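Local structure of Lmo0135 protein (Listeria monocytogenes EGD-e, 5ISU) at residues E297-A302 with S466-V471; N249-P254 with A484-V489. The protein probably binds peptides outside the cell and delivers them to an ABC transporter, as the substrate-binding protein of that system. All coordinates share one frame; numbering follows the deposited sequence.

Contacts 1 and 2 meet on one mixed sheet, their centres about 13 Å apart. Strands 462-475 and 248-263 are antiparallel neighbours in it. Contact 1 adds the short strand 299-301 to strand 462-475. Contact 2 sets segment 484-489, near the C-terminus, against side chains of strand 248-263. Ala470 N of contact 1 is 3.0 Å from Tyr253 O of contact 2, a probable hydrogen bond. A second probable bond joins Glu297 OE2 to Thr252 OG1, also at 3.0 Å. Asn469 OD1 packs 3.3 Å from Pro254 CA. The centre of each contact lies about 14 Å from the centre of the chain.

Contact 1. Residues E297-A302 with S466-V471; sequences EYAKPA and SYDNAV
Lys300 and Tyr467 form the hydrogen-bonded pair in a short antiparallel strand pairing, part of the mixed sheet of this family 5 solute-binding protein. Lys300 N reaches Tyr467 O at 3.0 Å, and Tyr467 N returns to Lys300 O at 2.9 Å. Strand 299-301 thereby joins strand 462-475, whose Ser466, Asp468 and Ala470 also bond to strand 248-263.

Asn469 extends the pairing with its side chain. Its CG lies beside its own backbone N and anti to the carbonyl carbon (chi1 -62°). ND2 donates to Glu297 O at 3.0 Å. That oxygen lies close to the amide plane, but the N-H comes from above the carbonyl plane of Glu297. Backbone Asn469 N binds the next carbonyl, Tyr298 O, so two successive carbonyls are held by one residue. The carboxylate of Glu297 turns elsewhere, to Arg239 and Thr252.

On the face that Ala299 shares with Asp468, Ala299 CB packs 3.4 Å from Asp468 OD1. That oxygen accepts the Ser466 hydroxyl through its syn lone pair, while Asp468 OD2 forms a salt bridge with Arg257. On the other face, Lys300 CG nears the edge of the Tyr467 ring, and NZ pairs with Glu308. Tyr298 CD1 and CE1 meet Val471 CG2 near the other end of the contact.

The Tyr467 hydroxyl bonds to Ser303 N and Ser304 O, fixing the outer end of the ring. Ala302 CB sits over one ring face in a CH-pi contact, 3.6 Å from the centroid and displaced toward CZ and CE1.

Contact 2. Residues N249-P254 with A484-V489; sequences NIITYP and ATPQPV
Tyr253 and Pro486 face each other across backbones that run about 37° apart, with their CA atoms 6.9 Å from one another. No direct hydrogen bond joins the two segments. Packing of side chains, some of it on backbone atoms, and a bridging water make the contact.

Tyr253 and Pro486 are at its centre. The CG of Tyr253 stands between the backbone N and the carbonyl carbon (chi1 56°). Tyr253 starts its side chain toward segment 484-489. Pro486 CB lies over one face of the ring, 3.8 Å from the centroid and 15° off the normal. This is a CH-pi contact. The methylene is displaced from the ring centre, with CG and CD1 its nearest ring atoms. The next atom of the proline ring, Pro486 CG, meets the branch methyl CG2 of Ile251 at 3.9 Å. These two side chains cross at about a right angle. Pro486 therefore touches two residues of the same strand, Ile251 and Tyr253. Phe492 packs on both Pro486 and Ile251.

Beyond Pro486, the backbone of Gln487 passes the Tyr253 ring, and Gln487 O comes 3.4 Å from Tyr253 CE2. A water in the plane of the ring, at its edge, joins the two residues. It donates to Gln487 O at 2.8 Å and is 2.5 Å from Tyr253 OH. The polar end of Gln487 is engaged elsewhere, with Thr490. Further along, Pro488 CG packs 3.8 Å from Pro254 O.

Strand 462-475 is paired with strand 248-263, and Tyr253 also packs on Leu472. The arrangement is a proline-aromatic CH-pi contact with a water bridge. It joins the short strand 486-487, just after helix 481-484, to strand 248-263 of the mixed sheet in this periplasmic-binding-protein-type fold.

Contact 1. Residues E297-A302 with S466-V471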
ATOM      1  N   GLU A 297       7.814   2.511 -18.928  1.00 53.26           N
ATOM      2  CA  GLU A 297       7.291   1.191 -18.554  1.00 53.16           C
ATOM      3  C   GLU A 297       7.127   1.066 -17.033  1.00 47.55           C
ATOM      4  O   GLU A 297       6.429   0.183 -16.573  1.00 48.23           O
ATOM      5  CB  GLU A 297       8.201   0.044 -19.057  1.00 56.92           C
ATOM      6  CG  GLU A 297       7.563  -1.348 -18.888  1.00 63.13           C
ATOM      7  CD  GLU A 297       8.465  -2.530 -19.240  1.00 66.83           C
ATOM      8  OE1 GLU A 297       9.346  -2.417 -20.126  1.00 69.01           O
ATOM      9  OE2 GLU A 297       8.270  -3.603 -18.621  1.00 71.25           O
ATOM     10  N   TYR A 298       7.746   1.965 -16.272  1.00 46.22           N
ATOM     11  CA  TYR A 298       7.752   1.881 -14.809  1.00 45.29           C
ATOM     12  C   TYR A 298       6.820   2.828 -14.074  1.00 42.81           C
ATOM     13  O   TYR A 298       6.685   2.745 -12.848  1.00 44.93           O
ATOM     14  CB  TYR A 298       9.185   2.046 -14.326  1.00 47.20           C
ATOM     15  CG  TYR A 298      10.131   1.116 -15.068  1.00 50.25           C
ATOM     16  CD1 TYR A 298      10.013  -0.269 -14.951  1.00 52.85           C
ATOM     17  CD2 TYR A 298      11.145   1.621 -15.886  1.00 52.64           C
ATOM     18  CE1 TYR A 298      10.875  -1.124 -15.634  1.00 55.14           C
ATOM     19  CE2 TYR A 298      12.011   0.776 -16.571  1.00 55.09           C
ATOM     20  CZ  TYR A 298      11.875  -0.591 -16.444  1.00 56.24           C
ATOM     21  OH  TYR A 298      12.737  -1.422 -17.130  1.00 61.15           O
ATOM     22  N   ALA A 299       6.181   3.723 -14.815  1.00 39.42           N
ATOM     23  CA  ALA A 299       5.238   4.663 -14.235  1.00 40.60           C
ATOM     24  C   ALA A 299       4.420   5.327 -15.334  1.00 41.22           C
ATOM     25  O   ALA A 299       4.900   5.479 -16.453  1.00 42.92           O
ATOM     26  CB  ALA A 299       5.962   5.718 -13.405  1.00 38.95           C
ATOM     27  N   LYS A 300       3.170   5.655 -15.022  1.00 38.92           N
ATOM     28  CA  LYS A 300       2.314   6.372 -15.950  1.00 39.90           C
ATOM     29  C   LYS A 300       1.923   7.707 -15.273  1.00 39.61           C
ATOM     30  O   LYS A 300       1.773   7.755 -14.051  1.00 39.24           O
ATOM     31  CB  LYS A 300       1.085   5.552 -16.352  1.00 41.35           C
ATOM     32  CG  LYS A 300       0.082   5.291 -15.227  1.00 43.06           C
ATOM     33  CD  LYS A 300      -1.047   4.343 -15.650  1.00 45.32           C
ATOM     34  CE  LYS A 300      -1.962   4.977 -16.685  1.00 48.19           C
ATOM     35  NZ  LYS A 300      -3.072   4.065 -17.075  1.00 51.38           N
ATOM     36  N   PRO A 301       1.780   8.789 -16.066  1.00 38.37           N
ATOM     37  CA  PRO A 301       1.413  10.094 -15.535  1.00 36.83           C
ATOM     38  C   PRO A 301       0.160  10.079 -14.662  1.00 35.91           C
ATOM     39  O   PRO A 301      -0.847   9.531 -15.056  1.00 34.68           O
ATOM     40  CB  PRO A 301       1.138  10.921 -16.792  1.00 38.27           C
ATOM     41  CG  PRO A 301       1.910  10.245 -17.879  1.00 40.14           C
ATOM     42  CD  PRO A 301       1.879   8.799 -17.545  1.00 39.75           C
ATOM     43  N   ALA A 302       0.242  10.675 -13.480  1.00 34.98           N
ATOM     44  CA  ALA A 302      -0.909  10.753 -12.587  1.00 36.43           C
ATOM     45  C   ALA A 302      -1.793  11.973 -12.926  1.00 38.38           C
ATOM     46  O   ALA A 302      -1.416  12.867 -13.711  1.00 39.77           O
ATOM     47  CB  ALA A 302      -0.447  10.815 -11.134  1.00 37.05           C
ATOM     48  N   SER A 466       3.116  10.484 -10.651  1.00 35.71           N
ATOM     49  CA  SER A 466       2.872   9.245 -11.385  1.00 35.32           C
ATOM     50  C   SER A 466       2.308   8.103 -10.568  1.00 34.57           C
ATOM     51  O   SER A 466       2.453   8.084  -9.347  1.00 34.24           O
ATOM     52  CB  SER A 466       4.187   8.779 -12.012  1.00 35.88           C
ATOM     53  OG  SER A 466       5.214   8.598 -11.034  1.00 35.62           O
ATOM     54  N   TYR A 467       1.606   7.197 -11.251  1.00 31.93           N
ATOM     55  CA  TYR A 467       1.146   5.977 -10.642  1.00 33.66           C
ATOM     56  C   TYR A 467       2.233   5.013 -11.049  1.00 36.71           C
ATOM     57  O   TYR A 467       2.444   4.765 -12.247  1.00 38.28           O
ATOM     58  CB  TYR A 467      -0.231   5.531 -11.144  1.00 34.37           C
ATOM     59  CG  TYR A 467      -1.260   6.624 -11.017  1.00 33.55           C
ATOM     60  CD1 TYR A 467      -1.446   7.278  -9.797  1.00 32.95           C
ATOM     61  CD2 TYR A 467      -2.056   6.997 -12.092  1.00 33.46           C
ATOM     62  CE1 TYR A 467      -2.368   8.290  -9.654  1.00 32.40           C
ATOM     63  CE2 TYR A 467      -2.995   8.009 -11.956  1.00 33.73           C
ATOM     64  CZ  TYR A 467      -3.139   8.659 -10.726  1.00 33.32           C
ATOM     65  OH  TYR A 467      -4.054   9.685 -10.546  1.00 32.70           O
ATOM     66  N   ASP A 468       2.950   4.507 -10.049  1.00 37.66           N
ATOM     67  CA  ASP A 468       4.117   3.657 -10.264  1.00 39.02           C
ATOM     68  C   ASP A 468       3.885   2.146 -10.390  1.00 38.60           C
ATOM     69  O   ASP A 468       2.943   1.590  -9.844  1.00 38.29           O
ATOM     70  CB  ASP A 468       5.114   3.927  -9.141  1.00 39.74           C
ATOM     71  CG  ASP A 468       5.689   5.334  -9.191  1.00 43.51           C
ATOM     72  OD1 ASP A 468       5.294   6.144 -10.069  1.00 42.44           O
ATOM     73  OD2 ASP A 468       6.562   5.626  -8.343  1.00 45.09           O
ATOM     74  N   ASN A 469       4.768   1.496 -11.131  1.00 39.73           N
ATOM     75  CA  ASN A 469       4.708   0.037 -11.292  1.00 41.33           C
ATOM     76  C   ASN A 469       5.857  -0.568 -10.514  1.00 38.18           C
ATOM     77  O   ASN A 469       6.834   0.091 -10.246  1.00 40.87           O
ATOM     78  CB  ASN A 469       4.833  -0.375 -12.763  1.00 41.55           C
ATOM     79  CG  ASN A 469       3.714   0.165 -13.622  1.00 43.40           C
ATOM     80  OD1 ASN A 469       2.570   0.290 -13.182  1.00 43.41           O
ATOM     81  ND2 ASN A 469       4.041   0.496 -14.861  1.00 44.51           N
ATOM     82  N   ALA A 470       5.691  -1.807 -10.088  1.00 41.05           N
ATOM     83  CA  ALA A 470       6.747  -2.558  -9.426  1.00 39.94           C
ATOM     84  C   ALA A 470       7.225  -3.559 -10.481  1.00 40.42           C
ATOM     85  O   ALA A 470       6.535  -3.793 -11.486  1.00 37.59           O
ATOM     86  CB  ALA A 470       6.216  -3.269  -8.206  1.00 40.73           C
ATOM     87  N   VAL A 471       8.400  -4.144 -10.251  1.00 42.02           N
ATOM     88  CA  VAL A 471       8.999  -5.108 -11.192  1.00 41.79           C
ATOM     89  C   VAL A 471       9.538  -6.325 -10.453  1.00 40.80           C
ATOM     90  O   VAL A 471      10.201  -6.180  -9.418  1.00 40.82           O
ATOM     91  CB  VAL A 471      10.174  -4.474 -11.971  1.00 44.15           C
ATOM     92  CG1 VAL A 471      10.701  -5.430 -13.026  1.00 46.64           C
ATOM     93  CG2 VAL A 471       9.740  -3.177 -12.635  1.00 45.19           C
TER

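Contact 2. Residues N249-P254 with A484-V489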
ATOM      1  N   ASN A 249      12.121 -14.252 -16.398  1.00 47.67           N
ATOM      2  CA  ASN A 249      11.007 -13.543 -16.978  1.00 49.62           C
ATOM      3  C   ASN A 249      10.818 -12.287 -16.110  1.00 48.22           C
ATOM      4  O   ASN A 249      10.796 -12.372 -14.874  1.00 47.72           O
ATOM      5  CB  ASN A 249       9.755 -14.436 -16.987  1.00 50.19           C
ATOM      6  CG  ASN A 249       9.917 -15.674 -17.887  1.00 53.86           C
ATOM      7  OD1 ASN A 249      10.595 -15.645 -18.923  1.00 54.88           O
ATOM      8  ND2 ASN A 249       9.276 -16.756 -17.496  1.00 55.15           N
ATOM      9  N   ILE A 250      10.741 -11.128 -16.752  1.00 46.36           N
ATOM     10  CA  ILE A 250      10.536  -9.885 -16.046  1.00 47.00           C
ATOM     11  C   ILE A 250       9.061  -9.573 -16.090  1.00 47.60           C
ATOM     12  O   ILE A 250       8.457  -9.613 -17.157  1.00 47.83           O
ATOM     13  CB  ILE A 250      11.328  -8.742 -16.679  1.00 50.45           C
ATOM     14  CG1 ILE A 250      12.829  -9.070 -16.666  1.00 50.68           C
ATOM     15  CG2 ILE A 250      11.056  -7.434 -15.953  1.00 50.14           C
ATOM     16  CD1 ILE A 250      13.391  -9.319 -15.282  1.00 50.72           C
ATOM     17  N   ILE A 251       8.484  -9.281 -14.924  1.00 45.70           N
ATOM     18  CA  ILE A 251       7.062  -8.979 -14.814  1.00 47.97           C
ATOM     19  C   ILE A 251       6.897  -7.572 -14.247  1.00 47.11           C
ATOM     20  O   ILE A 251       7.447  -7.259 -13.196  1.00 47.20           O
ATOM     21  CB  ILE A 251       6.350  -9.960 -13.868  1.00 48.62           C
ATOM     22  CG1 ILE A 251       6.785 -11.402 -14.143  1.00 50.85           C
ATOM     23  CG2 ILE A 251       4.846  -9.820 -14.024  1.00 50.12           C
ATOM     24  CD1 ILE A 251       6.309 -12.389 -13.103  1.00 50.34           C
ATOM     25  N   THR A 252       6.118  -6.761 -14.949  1.00 47.95           N
ATOM     26  CA  THR A 252       5.838  -5.384 -14.584  1.00 48.66           C
ATOM     27  C   THR A 252       4.320  -5.234 -14.398  1.00 48.63           C
ATOM     28  O   THR A 252       3.552  -5.585 -15.279  1.00 49.32           O
ATOM     29  CB  THR A 252       6.333  -4.440 -15.679  1.00 48.99           C
ATOM     30  OG1 THR A 252       7.752  -4.596 -15.823  1.00 48.86           O
ATOM     31  CG2 THR A 252       6.012  -2.981 -15.335  1.00 50.87           C
ATOM     32  N   TYR A 253       3.915  -4.694 -13.252  1.00 45.91           N
ATOM     33  CA  TYR A 253       2.509  -4.567 -12.892  1.00 47.15           C
ATOM     34  C   TYR A 253       2.298  -3.341 -11.978  1.00 46.50           C
ATOM     35  O   TYR A 253       3.240  -2.890 -11.330  1.00 44.52           O
ATOM     36  CB  TYR A 253       2.076  -5.850 -12.177  1.00 47.04           C
ATOM     37  CG  TYR A 253       2.949  -6.162 -10.972  1.00 45.85           C
ATOM     38  CD1 TYR A 253       4.196  -6.737 -11.135  1.00 44.25           C
ATOM     39  CD2 TYR A 253       2.533  -5.850  -9.682  1.00 46.92           C
ATOM     40  CE1 TYR A 253       5.011  -6.996 -10.059  1.00 46.16           C
ATOM     41  CE2 TYR A 253       3.338  -6.116  -8.585  1.00 46.91           C
ATOM     42  CZ  TYR A 253       4.572  -6.692  -8.774  1.00 47.12           C
ATOM     43  OH  TYR A 253       5.383  -6.939  -7.696  1.00 49.86           O
ATOM     44  N   PRO A 254       1.070  -2.793 -11.932  1.00 46.23           N
ATOM     45  CA  PRO A 254       0.875  -1.616 -11.085  1.00 46.66           C
ATOM     46  C   PRO A 254       1.053  -1.904  -9.606  1.00 42.70           C
ATOM     47  O   PRO A 254       0.639  -2.944  -9.138  1.00 40.79           O
ATOM     48  CB  PRO A 254      -0.574  -1.185 -11.397  1.00 49.27           C
ATOM     49  CG  PRO A 254      -0.892  -1.805 -12.726  1.00 49.40           C
ATOM     50  CD  PRO A 254      -0.154  -3.117 -12.696  1.00 48.42           C
ATOM     51  N   ALA A 484      -0.786 -17.076 -10.185  1.00 39.56           N
ATOM     52  CA  ALA A 484      -0.348 -16.649  -8.854  1.00 37.48           C
ATOM     53  C   ALA A 484      -0.689 -15.171  -8.581  1.00 38.55           C
ATOM     54  O   ALA A 484      -0.727 -14.742  -7.425  1.00 36.52           O
ATOM     55  CB  ALA A 484       1.129 -16.913  -8.673  1.00 36.72           C
ATOM     56  N   THR A 485      -0.928 -14.425  -9.670  1.00 38.51           N
ATOM     57  CA  THR A 485      -1.325 -13.014  -9.666  1.00 38.58           C
ATOM     58  C   THR A 485      -0.315 -12.053  -9.047  1.00 38.29           C
ATOM     59  O   THR A 485      -0.259 -11.911  -7.821  1.00 34.86           O
ATOM     60  CB  THR A 485      -2.684 -12.747  -8.935  1.00 39.62           C
ATOM     61  OG1 THR A 485      -3.613 -13.806  -9.174  1.00 45.03           O
ATOM     62  CG2 THR A 485      -3.288 -11.401  -9.385  1.00 39.56           C
ATOM     63  N   PRO A 486       0.472 -11.367  -9.889  1.00 38.63           N
ATOM     64  CA  PRO A 486       1.341 -10.351  -9.310  1.00 37.82           C
ATOM     65  C   PRO A 486       0.480  -9.279  -8.651  1.00 38.07           C
ATOM     66  O   PRO A 486      -0.600  -8.955  -9.161  1.00 40.71           O
ATOM     67  CB  PRO A 486       2.076  -9.790 -10.516  1.00 38.57           C
ATOM     68  CG  PRO A 486       2.069 -10.911 -11.518  1.00 39.60           C
ATOM     69  CD  PRO A 486       0.739 -11.578 -11.322  1.00 39.48           C
ATOM     70  N   GLN A 487       0.886  -8.768  -7.502  1.00 37.13           N
ATOM     71  CA  GLN A 487       0.061  -7.733  -6.871  1.00 37.38           C
ATOM     72  C   GLN A 487       0.908  -6.828  -6.022  1.00 37.95           C
ATOM     73  O   GLN A 487       2.020  -7.200  -5.638  1.00 41.12           O
ATOM     74  CB  GLN A 487      -1.046  -8.355  -6.012  1.00 37.63           C
ATOM     75  CG  GLN A 487      -0.547  -8.940  -4.710  1.00 39.21           C
ATOM     76  CD  GLN A 487      -1.649  -9.411  -3.792  1.00 39.26           C
ATOM     77  OE1 GLN A 487      -2.761  -9.650  -4.219  1.00 40.10           O
ATOM     78  NE2 GLN A 487      -1.316  -9.600  -2.517  1.00 39.32           N
ATOM     79  N   PRO A 488       0.375  -5.651  -5.671  1.00 38.47           N
ATOM     80  CA  PRO A 488       1.141  -4.718  -4.859  1.00 37.37           C
ATOM     81  C   PRO A 488       1.674  -5.331  -3.570  1.00 38.16           C
ATOM     82  O   PRO A 488       1.056  -6.251  -3.018  1.00 38.40           O
ATOM     83  CB  PRO A 488       0.114  -3.636  -4.527  1.00 39.78           C
ATOM     84  CG  PRO A 488      -0.837  -3.683  -5.672  1.00 40.79           C
ATOM     85  CD  PRO A 488      -0.973  -5.130  -5.983  1.00 38.22           C
ATOM     86  N   VAL A 489       2.836  -4.842  -3.141  1.00 39.17           N
ATOM     87  CA  VAL A 489       3.515  -5.214  -1.895  1.00 41.14           C
ATOM     88  C   VAL A 489       4.104  -6.635  -1.765  1.00 41.46           C
ATOM     89  O   VAL A 489       5.307  -6.785  -1.586  1.00 42.87           O
ATOM     90  CB  VAL A 489       2.613  -4.978  -0.634  1.00 43.47           C
ATOM     91  CG1 VAL A 489       3.404  -5.194   0.654  1.00 42.70           C
ATOM     92  CG2 VAL A 489       2.013  -3.572  -0.626  1.00 44.01           C
TER
HETATM   93  O   HOH W   1       4.752  -6.605  -5.311  1.00 43.78           O